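Local coordinates for protein isomaltose glucohydrolase (Kribbella flavida, PDB 5Z3E) that hydrolyses the alpha-1,6-glucosidic linkage of isomaltose from the non-reducing end, releasing beta-D-glucose and D-glucose, in the intracellular breakdown of a starch-derived cyclic tetrasaccharide, at residues L41-H46 and H385-L389; H200-V206 and L255-L259. The protein carries 1 engineered substitution. All blocks are in the same frame, centred on the assembly; numbering follows the deposited sequence. Where two conformers were deposited one is given.

Interaction 1: L41-H46 and H385-L389; sequences LARHSH and HGMYL
His385 meets Ser45 where helix 382-394 packs against helix 32-52; this helix-helix contact joins the two ends of the chain in the (alpha/alpha)6 barrel of family 15 glycoside hydrolases. The axes of segments 41-46 and 385-389 approach to 9.2 Å, their N-to-C directions at 135°. ND1 of His385 donates to Ser45 OG at 2.8 Å, with the hydroxyl in the plane of the imidazole. CE1 of that ring nears CD2 of His44, whose NE2 bonds to Asp352. A small hydroxyl suits position 45 because the helices come close here. One turn on, Tyr388 swings its ring across with CG anti to the backbone N (chi1 177°), and one face receives CD2 of Leu41 in a CH-pi contact, 3.8 Å from the ring centroid. CB of Ala42 lies at the ring edge, while the phenol OH bonds to the carbonyl of Leu38. Leu389 packs beside the small side chains, its CD2 against Ala42 O and CB and its CG against Ser45 CB. Ser45 OG, having accepted from His385, in turn donates to Leu41 O at 2.8 Å, and the backbone N of Ser45 reaches that oxygen from the opposite face of the carbonyl plane.

Interaction 2: H200-V206 and L255-L259; sequences HVEHRHV and LVKWL
Trp258 faces three histidines of the 200-206 loop, and its indole is the centre of an aromatic cluster. Its CB lies against Arg204 O and ND1 of His205. Chi1 of 60° places CG between the backbone N and the carbonyl carbon, turning the indole back over the loop. CG meets CB of His203, a methylene over the five-membered ring, and CD1 and NE1 lie against the imidazole face. The two rings form a face-to-face stack, centroids 3.7 Å apart and planes at 13°; NE1 sits over the centre of the His203 ring, a stacking position rather than a hydrogen bond. CE2 and CZ2 lie against CD2 of His203. Farther round the six-membered ring, CE3 meets CE1 of His205 on the same side of the indole plane as His203, and at the far end CZ3 and CH2 meet the face of His200, CH2 over its centre.

The backbones are joined by a single beta bridge, His205 with Trp258: Leu259 N donates to Arg204 O at 2.9 Å and Val206 N to Lys257 O at 3.1 Å. Beyond it, Val206 CG2 packs on Leu259 CD2. A water joins His203 ND1, Arg204 N and Leu259 O.

Imidazole suits position 203 because it can stack and bond the water at once; His205 supplies a ring N-H, NE2 donating to His200 O at 3.0 Å. With its rotation fixed by that bond, the His205 ring lies against Asp195, the predicted proton acceptor, while Lys257 is salt-bridged to Asp265 and only weakly paired, at long range, with Asp195.

Overall arrangement
Interactions 1 and 2 lie on opposite sides of the chain's centre, each about 16 Å from it, with their own centres 30 Å apart and nearest atoms about 15 Å apart. In sequence, interaction 2 lies within the 338 residues that separate the segments of interaction 1. They approach different catalytic positions. The side chain of His205 is about 3 Å from that of Asp195, and that of His200 about 9 Å from that of Glu198, the inferred proton donor. On the other side, the His385 side chain is about 10 Å from that of Ala355, engineered at an inferred proton-acceptor position, and that of His44 about 3 Å from a citrate, probably from the crystallisation liquor.

Interaction 1: L41-H46 and H385-L389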
loop_
_atom_site.group_PDB
_atom_site.type_symbol
_atom_site.label_atom_id
_atom_site.label_comp_id
_atom_site.label_asym_id
_atom_site.label_seq_id
_atom_site.Cartn_x
_atom_site.Cartn_y
_atom_site.Cartn_z
ATOM N N LEU A 41 5.750 -17.949 -11.579
ATOM C CA LEU A 41 4.805 -17.161 -10.796
ATOM C C LEU A 41 4.958 -15.667 -11.096
ATOM O O LEU A 41 3.981 -14.936 -11.064
ATOM C CB LEU A 41 5.012 -17.441 -9.315
ATOM C CG LEU A 41 4.092 -16.747 -8.321
ATOM C CD1 LEU A 41 2.611 -16.914 -8.673
ATOM C CD2 LEU A 41 4.352 -17.272 -6.924
ATOM N N ALA A 42 6.161 -15.212 -11.413
ATOM C CA ALA A 42 6.339 -13.815 -11.819
ATOM C C ALA A 42 5.646 -13.557 -13.150
ATOM O O ALA A 42 4.939 -12.556 -13.306
ATOM C CB ALA A 42 7.811 -13.450 -11.876
ATOM N N ARG A 43 5.855 -14.427 -14.135
ATOM C CA ARG A 43 5.211 -14.267 -15.434
ATOM C C ARG A 43 3.706 -14.273 -15.263
ATOM O O ARG A 43 2.997 -13.434 -15.814
ATOM C CB ARG A 43 5.674 -15.419 -16.379
ATOM C CG ARG A 43 5.173 -15.278 -17.730
ATOM C CD ARG A 43 5.048 -16.645 -18.420
ATOM N NE ARG A 43 4.061 -17.521 -17.762
ATOM C CZ ARG A 43 2.733 -17.312 -17.728
ATOM N NH1 ARG A 43 2.168 -16.318 -18.382
ATOM N NH2 ARG A 43 1.962 -18.148 -17.050
ATOM N N HIS A 44 3.181 -15.229 -14.493
ATOM C CA HIS A 44 1.759 -15.301 -14.259
ATOM C C HIS A 44 1.247 -14.061 -13.541
ATOM O O HIS A 44 0.150 -13.591 -13.837
ATOM C CB HIS A 44 1.400 -16.562 -13.456
ATOM C CG HIS A 44 -0.036 -16.641 -13.083
ATOM N ND1 HIS A 44 -1.039 -16.893 -14.010
ATOM C CD2 HIS A 44 -0.664 -16.419 -11.905
ATOM C CE1 HIS A 44 -2.207 -16.841 -13.404
ATOM N NE2 HIS A 44 -2.013 -16.567 -12.131
ATOM N N SER A 45 2.023 -13.533 -12.598
ATOM C CA SER A 45 1.620 -12.333 -11.885
ATOM C C SER A 45 1.433 -11.167 -12.843
ATOM O O SER A 45 0.454 -10.419 -12.752
ATOM C CB SER A 45 2.645 -11.979 -10.817
ATOM O OG SER A 45 2.626 -12.907 -9.732
ATOM N N HIS A 46 2.394 -10.953 -13.732
ATOM C CA HIS A 46 2.237 -9.918 -14.735
ATOM C C HIS A 46 1.007 -10.163 -15.590
ATOM O O HIS A 46 0.227 -9.240 -15.880
ATOM C CB HIS A 46 3.484 -9.830 -15.598
ATOM C CG HIS A 46 3.281 -8.976 -16.810
ATOM N ND1 HIS A 46 2.997 -9.492 -18.033
ATOM C CD2 HIS A 46 3.288 -7.630 -16.967
ATOM C CE1 HIS A 46 2.820 -8.498 -18.885
ATOM N NE2 HIS A 46 3.005 -7.357 -18.273
ATOM N N HIS A 385 -0.175 -10.187 -6.074
ATOM C CA HIS A 385 0.692 -10.333 -7.220
ATOM C C HIS A 385 1.661 -9.178 -7.402
ATOM O O HIS A 385 2.822 -9.376 -7.751
ATOM C CB HIS A 385 -0.144 -10.582 -8.479
ATOM C CG HIS A 385 -0.786 -11.940 -8.487
ATOM N ND1 HIS A 385 -0.070 -13.075 -8.827
ATOM C CD2 HIS A 385 -2.022 -12.368 -8.141
ATOM C CE1 HIS A 385 -0.850 -14.122 -8.701
ATOM N NE2 HIS A 385 -2.051 -13.740 -8.283
ATOM N N GLY A 386 1.174 -7.951 -7.170
ATOM C CA GLY A 386 2.069 -6.815 -7.256
ATOM C C GLY A 386 3.204 -6.894 -6.264
ATOM O O GLY A 386 4.354 -6.610 -6.602
ATOM N N MET A 387 2.881 -7.262 -5.032
ATOM C CA MET A 387 3.902 -7.380 -4.006
ATOM C C MET A 387 4.874 -8.522 -4.283
ATOM O O MET A 387 6.070 -8.413 -4.006
ATOM C CB MET A 387 3.294 -7.571 -2.619
ATOM C CG MET A 387 2.472 -6.477 -2.111
ATOM S SD MET A 387 3.362 -4.853 -1.995
ATOM C CE MET A 387 4.465 -5.180 -0.688
ATOM N N TYR A 388 4.367 -9.629 -4.826
ATOM C CA TYR A 388 5.246 -10.717 -5.243
ATOM C C TYR A 388 6.268 -10.211 -6.265
ATOM O O TYR A 388 7.477 -10.487 -6.150
ATOM C CB TYR A 388 4.430 -11.871 -5.834
ATOM C CG TYR A 388 5.335 -12.970 -6.326
ATOM C CD1 TYR A 388 5.848 -13.896 -5.450
ATOM C CD2 TYR A 388 5.719 -13.031 -7.661
ATOM C CE1 TYR A 388 6.728 -14.866 -5.895
ATOM C CE2 TYR A 388 6.599 -13.970 -8.108
ATOM C CZ TYR A 388 7.083 -14.911 -7.250
ATOM O OH TYR A 388 7.989 -15.869 -7.663
ATOM N N LEU A 389 5.791 -9.455 -7.257
ATOM C CA LEU A 389 6.694 -8.899 -8.250
ATOM C C LEU A 389 7.747 -7.997 -7.637
ATOM O O LEU A 389 8.917 -8.039 -8.040
ATOM C CB LEU A 389 5.919 -8.164 -9.337
ATOM C CG LEU A 389 5.113 -9.057 -10.276
ATOM C CD1 LEU A 389 4.320 -8.194 -11.224
ATOM C CD2 LEU A 389 6.043 -10.000 -11.066
#

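Interaction 2: H200-V206 and L255-L259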
loop_
_atom_site.group_PDB
_atom_site.type_symbol
_atom_site.label_atom_id
_atom_site.label_comp_id
_atom_site.label_asym_id
_atom_site.label_seq_id
_atom_site.Cartn_x
_atom_site.Cartn_y
_atom_site.Cartn_z
ATOM N N HIS A 200 -10.848 1.768 13.183
ATOM C CA HIS A 200 -10.370 2.763 14.144
ATOM C C HIS A 200 -10.216 4.173 13.565
ATOM O O HIS A 200 -9.126 4.753 13.596
ATOM C CB HIS A 200 -9.088 2.308 14.833
ATOM C CG HIS A 200 -9.202 0.986 15.494
ATOM N ND1 HIS A 200 -9.871 0.783 16.631
ATOM C CD2 HIS A 200 -8.737 -0.242 15.113
ATOM C CE1 HIS A 200 -9.867 -0.525 16.983
ATOM N NE2 HIS A 200 -9.139 -1.128 16.046
ATOM N N VAL A 201 -11.336 4.750 13.156
ATOM C CA VAL A 201 -11.382 6.060 12.522
ATOM C C VAL A 201 -10.863 7.180 13.396
ATOM O O VAL A 201 -10.495 8.236 12.888
ATOM C CB VAL A 201 -12.819 6.371 12.084
ATOM C CG1 VAL A 201 -13.742 6.665 13.253
ATOM C CG2 VAL A 201 -12.864 7.510 11.090
ATOM N N GLU A 202 -10.881 6.986 14.721
ATOM C CA GLU A 202 -10.481 8.044 15.635
ATOM C C GLU A 202 -8.970 8.153 15.818
ATOM O O GLU A 202 -8.503 9.137 16.403
ATOM C CB GLU A 202 -11.155 7.908 17.005
ATOM C CG GLU A 202 -10.589 6.908 17.964
ATOM C CD GLU A 202 -11.029 5.516 17.768
ATOM O OE1 GLU A 202 -11.413 5.072 16.654
ATOM O OE2 GLU A 202 -10.993 4.794 18.837
ATOM N N HIS A 203 -8.220 7.156 15.352
ATOM C CA HIS A 203 -6.801 7.099 15.565
ATOM C C HIS A 203 -6.009 7.578 14.352
ATOM O O HIS A 203 -6.558 7.817 13.281
ATOM C CB HIS A 203 -6.411 5.672 16.038
ATOM C CG HIS A 203 -6.689 5.462 17.478
ATOM N ND1 HIS A 203 -6.126 6.276 18.430
ATOM C CD2 HIS A 203 -7.451 4.550 18.132
ATOM C CE1 HIS A 203 -6.531 5.851 19.617
ATOM N NE2 HIS A 203 -7.350 4.819 19.465
ATOM N N ARG A 204 -4.702 7.753 14.576
ATOM C CA ARG A 204 -3.760 8.169 13.540
ATOM C C ARG A 204 -2.743 7.057 13.414
ATOM O O ARG A 204 -1.977 6.764 14.340
ATOM C CB ARG A 204 -3.148 9.518 13.874
ATOM C CG ARG A 204 -4.221 10.603 13.879
ATOM C CD ARG A 204 -3.742 11.997 14.008
ATOM N NE ARG A 204 -3.176 12.271 15.314
ATOM C CZ ARG A 204 -2.615 13.422 15.617
ATOM N NH1 ARG A 204 -2.573 14.399 14.714
ATOM N NH2 ARG A 204 -2.087 13.615 16.810
ATOM N N HIS A 205 -2.808 6.385 12.278
ATOM C CA HIS A 205 -2.154 5.101 12.083
ATOM C C HIS A 205 -0.779 5.306 11.493
ATOM O O HIS A 205 -0.616 6.043 10.529
ATOM C CB HIS A 205 -3.038 4.216 11.205
ATOM C CG HIS A 205 -4.369 4.053 11.816
ATOM N ND1 HIS A 205 -4.584 3.189 12.867
ATOM C CD2 HIS A 205 -5.512 4.741 11.574
ATOM C CE1 HIS A 205 -5.841 3.344 13.230
ATOM N NE2 HIS A 205 -6.429 4.280 12.479
ATOM N N VAL A 206 0.233 4.647 12.053
ATOM C CA VAL A 206 1.602 4.908 11.650
ATOM C C VAL A 206 1.861 4.492 10.199
ATOM O O VAL A 206 2.601 5.210 9.513
ATOM C CB VAL A 206 2.579 4.329 12.685
ATOM C CG1 VAL A 206 4.021 4.427 12.230
ATOM C CG2 VAL A 206 2.405 5.078 14.003
ATOM N N LEU A 255 8.358 0.949 16.000
ATOM C CA LEU A 255 7.119 1.603 15.603
ATOM C C LEU A 255 5.929 0.853 16.187
ATOM O O LEU A 255 5.994 -0.354 16.462
ATOM C CB LEU A 255 7.009 1.643 14.078
ATOM C CG LEU A 255 8.087 2.464 13.355
ATOM C CD1 LEU A 255 7.996 2.244 11.865
ATOM C CD2 LEU A 255 7.962 3.937 13.661
ATOM N N VAL A 256 4.820 1.571 16.346
ATOM C CA VAL A 256 3.564 1.012 16.813
ATOM C C VAL A 256 2.450 1.272 15.821
ATOM O O VAL A 256 2.554 2.112 14.928
ATOM C CB VAL A 256 3.202 1.508 18.218
ATOM C CG1 VAL A 256 4.220 1.006 19.229
ATOM C CG2 VAL A 256 3.081 3.017 18.245
ATOM N N LYS A 257 1.360 0.539 16.022
ATOM C CA LYS A 257 0.263 0.488 15.091
ATOM C C LYS A 257 -0.401 1.849 14.869
ATOM O O LYS A 257 -0.659 2.253 13.722
ATOM C CB LYS A 257 -0.679 -0.569 15.649
ATOM C CG LYS A 257 -1.943 -0.749 14.999
ATOM C CD LYS A 257 -2.596 -2.053 15.456
ATOM C CE LYS A 257 -3.939 -2.067 14.991
ATOM N NZ LYS A 257 -4.029 -2.333 13.634
ATOM N N TRP A 258 -0.708 2.552 15.935
ATOM C CA TRP A 258 -1.231 3.907 15.850
ATOM C C TRP A 258 -0.598 4.724 16.956
ATOM O O TRP A 258 -0.078 4.208 17.947
ATOM C CB TRP A 258 -2.764 3.952 15.858
ATOM C CG TRP A 258 -3.491 3.396 17.054
ATOM C CD1 TRP A 258 -3.537 3.917 18.315
ATOM C CD2 TRP A 258 -4.386 2.277 17.054
ATOM N NE1 TRP A 258 -4.400 3.183 19.094
ATOM C CE2 TRP A 258 -4.939 2.178 18.341
ATOM C CE3 TRP A 258 -4.789 1.371 16.091
ATOM C CZ2 TRP A 258 -5.883 1.198 18.678
ATOM C CZ3 TRP A 258 -5.709 0.396 16.429
ATOM C CH2 TRP A 258 -6.242 0.321 17.711
ATOM N N LEU A 259 -0.610 6.044 16.779
ATOM C CA LEU A 259 -0.029 6.910 17.795
ATOM C C LEU A 259 -0.668 6.609 19.125
ATOM O O LEU A 259 -1.909 6.515 19.215
ATOM C CB LEU A 259 -0.252 8.381 17.443
ATOM C CG LEU A 259 0.275 8.846 16.082
ATOM C CD1 LEU A 259 0.021 10.322 15.944
ATOM C CD2 LEU A 259 1.761 8.508 15.867
HETATM O O HOH W 1 -3.877 7.491 17.395
#